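Local coordinates for putative branched-chain amino acid ABC transporter (Chromobacterium violaceum, PDB 4PYR), which binds glutathione between two lobes of a periplasmic-binding-protein-like fold and, as an LppC-family lipoprotein, may act as an enzyme regulator, at residues Q31-A36 with V233-R238. Sequence-based numbering, arbitrary orientation.
Sequences QVDQSA and VQRYPR
Asp33 and Tyr236 meet at the surface of an LppC protein with the periplasmic binding protein fold. The contact joins the C-terminal end of helix 16-33 to the loop that follows the short helix 231-235, far along the chain. The Asp33 and Tyr236 side chains cross at about a right angle, and the carboxylate is turned 57° from the ring plane. Asp33 CG lies in plane at the ring edge. The tyrosine hydroxyl donates to Asp33 OD2 from its syn side, with Tyr236 OH and Asp33 OD2 2.9 Å apart.

Arg235 comes at the same hydroxyl from its own segment. Its CG sits between the backbone N and the carbonyl carbon (chi1 68°), and this CG packs over one ring face, offset toward the rim. The chain then runs extended to NE. Arg235 NH2 donates to Tyr236 OH at 2.9 Å, so the hydroxyl accepts from the guanidinium while it donates to the carboxylate. Arg235 NE and Asp33 OD1 form a salt bridge at 3.4 Å, in which the hydrogen bond is weak. Arg235 is deposited in two conformers, and this account holds for one. Its NH2 also lies close to Arg259 of helix 245-265, a like charge that Asp33 may help to offset.

Val32 supplies the apolar side. Val32 CB lies 3.9 Å from Tyr236 CD1, approaching the ring obliquely. CG2 is anti to the carbonyl carbon and rests near Arg235 O. The same methyl meets the proline ring tip to tip, with Val32 CG2 3.9 Å from Pro237 CD.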
ATOM      1  N   GLN A  31      10.761 -17.580  -8.539  1.00 17.99           N
ATOM      2  CA  GLN A  31      10.614 -18.970  -8.888  1.00 19.75           C
ATOM      3  C   GLN A  31       9.591 -19.215 -10.014  1.00 18.47           C
ATOM      4  O   GLN A  31       9.786 -20.084 -10.835  1.00 19.57           O
ATOM      5  CB  GLN A  31      10.255 -19.755  -7.630  1.00 21.77           C
ATOM      6  CG  GLN A  31      11.447 -19.856  -6.716  1.00 24.40           C
ATOM      7  CD  GLN A  31      11.113 -20.400  -5.343  1.00 31.68           C
ATOM      8  OE1 GLN A  31      10.053 -20.998  -5.140  1.00 42.80           O
ATOM      9  NE2 GLN A  31      12.028 -20.198  -4.386  1.00 41.06           N
ATOM     10  N   VAL A  32       8.550 -18.409 -10.067  1.00 18.36           N
ATOM     11  CA  VAL A  32       7.538 -18.529 -11.094  1.00 19.12           C
ATOM     12  C   VAL A  32       8.021 -17.909 -12.391  1.00 20.85           C
ATOM     13  O   VAL A  32       8.018 -18.549 -13.428  1.00 22.14           O
ATOM     14  CB  VAL A  32       6.234 -17.872 -10.668  1.00 20.29           C
ATOM     15  CG1 VAL A  32       5.267 -17.828 -11.828  1.00 23.39           C
ATOM     16  CG2 VAL A  32       5.594 -18.644  -9.538  1.00 23.49           C
ATOM     17  N   ASP A  33       8.434 -16.662 -12.306  1.00 18.51           N
ATOM     18  CA  ASP A  33       8.701 -15.910 -13.518  1.00 18.72           C
ATOM     19  C   ASP A  33      10.033 -16.250 -14.142  1.00 19.45           C
ATOM     20  O   ASP A  33      10.152 -16.183 -15.365  1.00 20.58           O
ATOM     21  CB  ASP A  33       8.674 -14.408 -13.175  1.00 20.99           C
ATOM     22  CG  ASP A  33       7.284 -13.872 -12.968  1.00 21.94           C
ATOM     23  OD1 ASP A  33       6.266 -14.594 -13.065  1.00 25.26           O
ATOM     24  OD2 ASP A  33       7.214 -12.669 -12.759  1.00 27.85           O
ATOM     25  N   GLN A  34      11.045 -16.567 -13.333  1.00 20.83           N
ATOM     26  CA  GLN A  34      12.378 -17.011 -13.842  1.00 24.23           C
ATOM     27  C   GLN A  34      12.995 -16.121 -14.872  1.00 22.68           C
ATOM     28  O   GLN A  34      13.646 -16.580 -15.830  1.00 27.17           O
ATOM     29  CB  GLN A  34      12.282 -18.351 -14.402  1.00 24.75           C
ATOM     30  CG  GLN A  34      12.025 -19.308 -13.288  1.00 28.25           C
ATOM     31  CD  GLN A  34      11.610 -20.539 -13.919  1.00 27.21           C
ATOM     32  OE1 GLN A  34      12.468 -21.295 -14.372  1.00 31.59           O
ATOM     33  NE2 GLN A  34      10.305 -20.661 -14.166  1.00 25.22           N
ATOM     34  N   SER A  35      12.793 -14.842 -14.608  1.00 23.10           N
ATOM     35  CA  SER A  35      13.241 -13.775 -15.467  1.00 24.24           C
ATOM     36  C   SER A  35      14.468 -13.039 -14.873  1.00 24.62           C
ATOM     37  O   SER A  35      14.984 -12.108 -15.492  1.00 27.77           O
ATOM     38  CB  SER A  35      12.038 -12.847 -15.711  1.00 23.74           C
ATOM     39  OG  SER A  35      11.373 -12.577 -14.476  1.00 27.56           O
ATOM     40  N   ALA A  36      14.973 -13.494 -13.718  1.00 23.40           N
ATOM     41  CA  ALA A  36      16.084 -12.840 -13.033  1.00 23.41           C
ATOM     42  C   ALA A  36      16.751 -13.757 -12.013  1.00 23.28           C
ATOM     43  O   ALA A  36      16.137 -14.716 -11.495  1.00 27.24           O
ATOM     44  CB  ALA A  36      15.619 -11.569 -12.317  1.00 22.61           C
ATOM     45  N   VAL A 233      -2.522 -12.487 -10.162  1.00 20.47           N
ATOM     46  CA  VAL A 233      -2.810 -13.029  -8.861  1.00 19.53           C
ATOM     47  C   VAL A 233      -2.733 -14.570  -8.945  1.00 20.03           C
ATOM     48  O   VAL A 233      -2.082 -15.186  -8.129  1.00 19.95           O
ATOM     49  CB  VAL A 233      -4.171 -12.587  -8.340  1.00 19.84           C
ATOM     50  CG1 VAL A 233      -4.523 -13.371  -7.078  1.00 20.27           C
ATOM     51  CG2 VAL A 233      -4.184 -11.108  -8.064  1.00 19.90           C
ATOM     52  N   GLN A 234      -3.312 -15.149  -9.987  1.00 19.13           N
ATOM     53  CA  GLN A 234      -3.386 -16.624 -10.116  1.00 19.87           C
ATOM     54  C   GLN A 234      -2.070 -17.328 -10.273  1.00 20.53           C
ATOM     55  O   GLN A 234      -1.910 -18.464  -9.858  1.00 19.81           O
ATOM     56  CB  GLN A 234      -4.192 -16.995 -11.370  1.00 25.88           C
ATOM     57  CG  GLN A 234      -5.609 -16.612 -11.325  1.00 29.28           C
ATOM     58  CD  GLN A 234      -6.354 -17.164 -12.501  1.00 30.51           C
ATOM     59  OE1 GLN A 234      -5.823 -17.335 -13.598  1.00 33.02           O
ATOM     60  NE2 GLN A 234      -7.576 -17.470 -12.265  1.00 30.71           N
ATOM     61  N   ARG A 235      -1.097 -16.704 -10.926  0.50 19.47           N
ATOM     62  CA  ARG A 235       0.101 -17.458 -11.228  0.50 19.95           C
ATOM     63  C   ARG A 235       1.092 -17.583 -10.073  0.50 17.86           C
ATOM     64  O   ARG A 235       2.008 -18.379 -10.144  0.50 18.20           O
ATOM     65  CB  ARG A 235       0.797 -16.950 -12.513  0.50 22.68           C
ATOM     66  CG  ARG A 235       1.417 -15.596 -12.438  0.50 21.08           C
ATOM     67  CD  ARG A 235       2.335 -15.430 -13.655  0.50 20.89           C
ATOM     68  NE  ARG A 235       2.969 -14.141 -13.611  0.50 22.39           N
ATOM     69  CZ  ARG A 235       2.487 -13.069 -14.231  0.50 22.40           C
ATOM     70  NH1 ARG A 235       1.368 -13.179 -14.941  0.50 21.42           N
ATOM     71  NH2 ARG A 235       3.126 -11.889 -14.136  0.50 20.30           N
ATOM     72  N   TYR A 236       0.932 -16.804  -9.005  1.00 17.46           N
ATOM     73  CA  TYR A 236       1.875 -16.917  -7.891  1.00 19.00           C
ATOM     74  C   TYR A 236       1.281 -17.698  -6.722  1.00 17.96           C
ATOM     75  O   TYR A 236       0.091 -17.575  -6.441  1.00 20.45           O
ATOM     76  CB  TYR A 236       2.292 -15.530  -7.405  1.00 18.74           C
ATOM     77  CG  TYR A 236       2.900 -14.692  -8.488  1.00 18.42           C
ATOM     78  CD1 TYR A 236       4.176 -14.970  -8.967  1.00 18.29           C
ATOM     79  CD2 TYR A 236       2.200 -13.676  -9.062  1.00 19.90           C
ATOM     80  CE1 TYR A 236       4.706 -14.275 -10.034  1.00 18.46           C
ATOM     81  CE2 TYR A 236       2.743 -12.933 -10.118  1.00 18.52           C
ATOM     82  CZ  TYR A 236       3.998 -13.258 -10.597  1.00 19.93           C
ATOM     83  OH  TYR A 236       4.538 -12.560 -11.669  1.00 20.46           O
ATOM     84  N   PRO A 237       2.120 -18.482  -6.043  1.00 19.84           N
ATOM     85  CA  PRO A 237       1.572 -19.276  -4.931  1.00 21.59           C
ATOM     86  C   PRO A 237       1.182 -18.379  -3.757  1.00 20.09           C
ATOM     87  O   PRO A 237       1.768 -17.303  -3.563  1.00 19.77           O
ATOM     88  CB  PRO A 237       2.740 -20.194  -4.545  1.00 22.30           C
ATOM     89  CG  PRO A 237       3.939 -19.338  -4.833  1.00 22.36           C
ATOM     90  CD  PRO A 237       3.580 -18.667  -6.183  1.00 21.47           C
ATOM     91  N   ARG A 238       0.160 -18.805  -3.021  1.00 19.97           N
ATOM     92  CA  ARG A 238      -0.221 -18.112  -1.794  1.00 20.11           C
ATOM     93  C   ARG A 238       0.905 -18.370  -0.789  1.00 22.67           C
ATOM     94  O   ARG A 238       1.675 -19.340  -0.944  1.00 25.11           O
ATOM     95  CB  ARG A 238      -1.558 -18.611  -1.263  1.00 21.35           C
ATOM     96  CG  ARG A 238      -2.689 -18.678  -2.277  1.00 26.61           C
ATOM     97  CD  ARG A 238      -3.006 -17.366  -2.942  1.00 23.33           C
ATOM     98  NE  ARG A 238      -3.523 -16.359  -2.009  1.00 24.35           N
ATOM     99  CZ  ARG A 238      -4.010 -15.175  -2.366  1.00 22.42           C
ATOM    100  NH1 ARG A 238      -4.442 -14.352  -1.414  1.00 23.70           N
ATOM    101  NH2 ARG A 238      -4.039 -14.791  -3.652  1.00 22.29           N
TER